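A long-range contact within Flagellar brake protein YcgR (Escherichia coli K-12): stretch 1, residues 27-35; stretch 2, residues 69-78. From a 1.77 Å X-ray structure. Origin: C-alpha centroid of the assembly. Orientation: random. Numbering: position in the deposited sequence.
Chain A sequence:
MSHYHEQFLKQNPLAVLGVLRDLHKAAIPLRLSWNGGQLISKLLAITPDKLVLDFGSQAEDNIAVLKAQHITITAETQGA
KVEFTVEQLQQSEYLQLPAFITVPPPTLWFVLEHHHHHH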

# COMPACT_ATOMS: atom_id res chain seq x y z
N ALA A 27 10.95 -3.07 -3.80
CA ALA A 27 10.91 -1.66 -4.20
C ALA A 27 10.28 -1.47 -5.58
O ALA A 27 10.76 -0.70 -6.40
CB ALA A 27 12.31 -1.04 -4.16
N ILE A 28 9.19 -2.19 -5.83
CA ILE A 28 8.45 -2.03 -7.08
C ILE A 28 7.39 -0.95 -6.90
O ILE A 28 7.03 -0.63 -5.76
CB ILE A 28 7.84 -3.36 -7.54
CG1 ILE A 28 6.87 -3.90 -6.48
CG2 ILE A 28 8.93 -4.36 -7.87
CD1 ILE A 28 5.99 -5.03 -7.01
N PRO A 29 6.86 -0.37 -7.98
CA PRO A 29 5.84 0.67 -7.82
C PRO A 29 4.55 0.12 -7.24
O PRO A 29 4.19 -1.05 -7.43
CB PRO A 29 5.62 1.18 -9.25
CG PRO A 29 6.80 0.70 -10.03
CD PRO A 29 7.23 -0.57 -9.39
N LEU A 30 3.85 0.98 -6.50
CA LEU A 30 2.52 0.69 -6.00
C LEU A 30 1.52 1.54 -6.76
O LEU A 30 1.85 2.61 -7.27
CB LEU A 30 2.40 1.00 -4.51
CG LEU A 30 3.42 0.46 -3.50
CD1 LEU A 30 3.00 0.86 -2.10
CD2 LEU A 30 3.58 -1.05 -3.61
N ARG A 31 0.28 1.07 -6.82
CA ARG A 31 -0.84 1.89 -7.26
C ARG A 31 -1.80 2.07 -6.10
O ARG A 31 -2.25 1.08 -5.50
CB ARG A 31 -1.57 1.26 -8.46
CG ARG A 31 -2.85 2.01 -8.84
CD ARG A 31 -3.54 1.36 -10.03
NE ARG A 31 -2.65 1.23 -11.18
CZ ARG A 31 -2.87 0.41 -12.20
NH1 ARG A 31 -2.01 0.36 -13.20
NH2 ARG A 31 -3.95 -0.36 -12.21
N LEU A 32 -2.10 3.32 -5.77
CA LEU A 32 -3.13 3.66 -4.79
C LEU A 32 -4.38 4.06 -5.55
O LEU A 32 -4.34 4.99 -6.37
CB LEU A 32 -2.67 4.81 -3.88
CG LEU A 32 -1.86 4.53 -2.61
CD1 LEU A 32 -0.75 3.50 -2.84
CD2 LEU A 32 -1.27 5.84 -2.08
N SER A 33 -5.48 3.38 -5.29
CA SER A 33 -6.74 3.66 -5.96
C SER A 33 -7.82 3.98 -4.94
O SER A 33 -7.91 3.35 -3.88
CB SER A 33 -7.18 2.48 -6.83
OG SER A 33 -6.21 2.16 -7.82
N TRP A 34 -8.65 4.98 -5.25
CA TRP A 34 -9.77 5.36 -4.40
C TRP A 34 -10.96 5.71 -5.28
O TRP A 34 -10.86 5.77 -6.51
CB TRP A 34 -9.40 6.55 -3.50
CG TRP A 34 -9.10 7.81 -4.25
CD1 TRP A 34 -9.94 8.88 -4.45
CD2 TRP A 34 -7.88 8.14 -4.92
NE1 TRP A 34 -9.31 9.85 -5.19
CE2 TRP A 34 -8.04 9.42 -5.49
CE3 TRP A 34 -6.66 7.48 -5.08
CZ2 TRP A 34 -7.03 10.04 -6.21
CZ3 TRP A 34 -5.66 8.10 -5.80
CH2 TRP A 34 -5.85 9.37 -6.36
N ASN A 35 -12.10 5.94 -4.64
CA ASN A 35 -13.29 6.36 -5.36
C ASN A 35 -13.07 7.76 -5.93
O ASN A 35 -13.32 8.76 -5.26
CB ASN A 35 -14.52 6.34 -4.44
CG ASN A 35 -15.82 6.48 -5.20
OD1 ASN A 35 -15.88 6.18 -6.39
ND2 ASN A 35 -16.86 6.95 -4.52
N GLN A 69 -12.00 7.40 2.14
CA GLN A 69 -12.32 6.56 3.28
C GLN A 69 -11.99 5.10 3.06
O GLN A 69 -12.09 4.31 4.01
CB GLN A 69 -13.79 6.72 3.65
CG GLN A 69 -14.12 8.14 4.02
CD GLN A 69 -15.57 8.46 3.86
OE1 GLN A 69 -16.28 8.58 4.84
NE2 GLN A 69 -16.02 8.62 2.63
N HIS A 70 -11.60 4.71 1.85
CA HIS A 70 -10.99 3.42 1.61
C HIS A 70 -10.02 3.57 0.45
O HIS A 70 -10.34 4.24 -0.54
CB HIS A 70 -12.03 2.33 1.31
CG HIS A 70 -12.79 1.88 2.51
ND1 HIS A 70 -14.11 2.21 2.74
CD2 HIS A 70 -12.40 1.13 3.58
CE1 HIS A 70 -14.51 1.68 3.88
NE2 HIS A 70 -13.49 1.01 4.41
N ILE A 71 -8.85 2.96 0.58
CA ILE A 71 -7.79 3.06 -0.42
C ILE A 71 -7.30 1.65 -0.72
O ILE A 71 -6.87 0.94 0.19
CB ILE A 71 -6.62 3.95 0.05
CG1 ILE A 71 -7.10 5.36 0.39
CG2 ILE A 71 -5.52 3.99 -1.00
CD1 ILE A 71 -7.36 5.58 1.87
N THR A 72 -7.36 1.26 -1.99
CA THR A 72 -6.87 -0.04 -2.43
C THR A 72 -5.45 0.10 -2.96
O THR A 72 -5.18 0.97 -3.80
CB THR A 72 -7.78 -0.63 -3.51
OG1 THR A 72 -9.08 -0.87 -2.96
CG2 THR A 72 -7.21 -1.94 -4.04
N ILE A 73 -4.55 -0.74 -2.48
CA ILE A 73 -3.14 -0.69 -2.84
C ILE A 73 -2.81 -1.95 -3.63
O ILE A 73 -3.08 -3.07 -3.17
CB ILE A 73 -2.25 -0.55 -1.60
CG1 ILE A 73 -2.65 0.72 -0.83
CG2 ILE A 73 -0.78 -0.52 -1.99
CD1 ILE A 73 -1.91 0.94 0.46
N THR A 74 -2.23 -1.77 -4.83
CA THR A 74 -1.88 -2.87 -5.72
C THR A 74 -0.42 -2.76 -6.15
O THR A 74 0.12 -1.66 -6.30
CB THR A 74 -2.77 -2.89 -6.98
OG1 THR A 74 -2.76 -1.59 -7.59
CG2 THR A 74 -4.21 -3.25 -6.60
N ALA A 75 0.20 -3.91 -6.38
CA ALA A 75 1.56 -3.96 -6.88
C ALA A 75 1.77 -5.32 -7.54
O ALA A 75 1.30 -6.34 -7.01
CB ALA A 75 2.60 -3.75 -5.77
N GLU A 76 2.44 -5.34 -8.68
CA GLU A 76 2.63 -6.61 -9.36
C GLU A 76 3.95 -6.63 -10.12
O GLU A 76 4.40 -5.62 -10.66
CB GLU A 76 1.48 -6.92 -10.33
CG GLU A 76 1.17 -5.82 -11.33
CD GLU A 76 -0.21 -5.98 -11.93
OE1 GLU A 76 -0.51 -7.06 -12.47
OE2 GLU A 76 -1.01 -5.01 -11.87
N THR A 77 4.56 -7.82 -10.15
CA THR A 77 5.74 -8.07 -10.96
C THR A 77 5.83 -9.56 -11.26
O THR A 77 5.52 -10.39 -10.40
CB THR A 77 7.03 -7.58 -10.27
OG1 THR A 77 8.15 -7.77 -11.15
CG2 THR A 77 7.28 -8.34 -8.97
N GLN A 78 6.21 -9.89 -12.50
CA GLN A 78 6.47 -11.27 -12.92
C GLN A 78 5.31 -12.20 -12.59
O GLN A 78 5.50 -13.35 -12.19
CB GLN A 78 7.77 -11.78 -12.29
CG GLN A 78 9.01 -10.96 -12.66
CD GLN A 78 9.33 -11.00 -14.15
OE1 GLN A 78 8.81 -11.83 -14.89
NE2 GLN A 78 10.20 -10.09 -14.58
O HOH W 1 3.67 -2.68 -9.48
O HOH W 2 -4.78 -0.06 -6.63
O HOH W 3 -12.41 5.27 -1.70

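Waters continue the ladder of this antiparallel strand pair beyond both ends of its direct hydrogen bonds. At one end, water 1 donates to P29 O (2.7 Å) and accepts from E76 N (3.0 Å). At the other, water 3 donates to H70 O (2.6 Å) and accepts from N35 N (3.0 Å). Between them lie four direct bonds. R31 N donates to T74 O (2.8 Å), and T74 N to R31 O (2.9 Å). S33 N donates to T72 O (2.8 Å), and T72 N to S33 O (2.9 Å). The bonds are close to straight, so the backbones are well matched.

L32 pairs with I73 without direct hydrogen bonds. Their side chains share one face, where L32 CD1 meets I73 CG1 at 3.9 Å. L32 CG also lies 4.0 Å from I71 CG2. L30 CD2 packs on A75 CB at 3.6 Å, and I28 CD1 reaches the same A75 CB at 3.8 Å. The small methyl of A75 touches both of these larger chains. L30, L32, I71, I73 and A75 are buried, which suits their apolar side chains.

R31, S33, T72 and T74 occupy the other face, which is more polar and more open. There water 2 links S33 OG (2.9 Å), T74 OG1 (2.7 Å) and R31 O (3.0 Å). The end of R31 leads away from the contact.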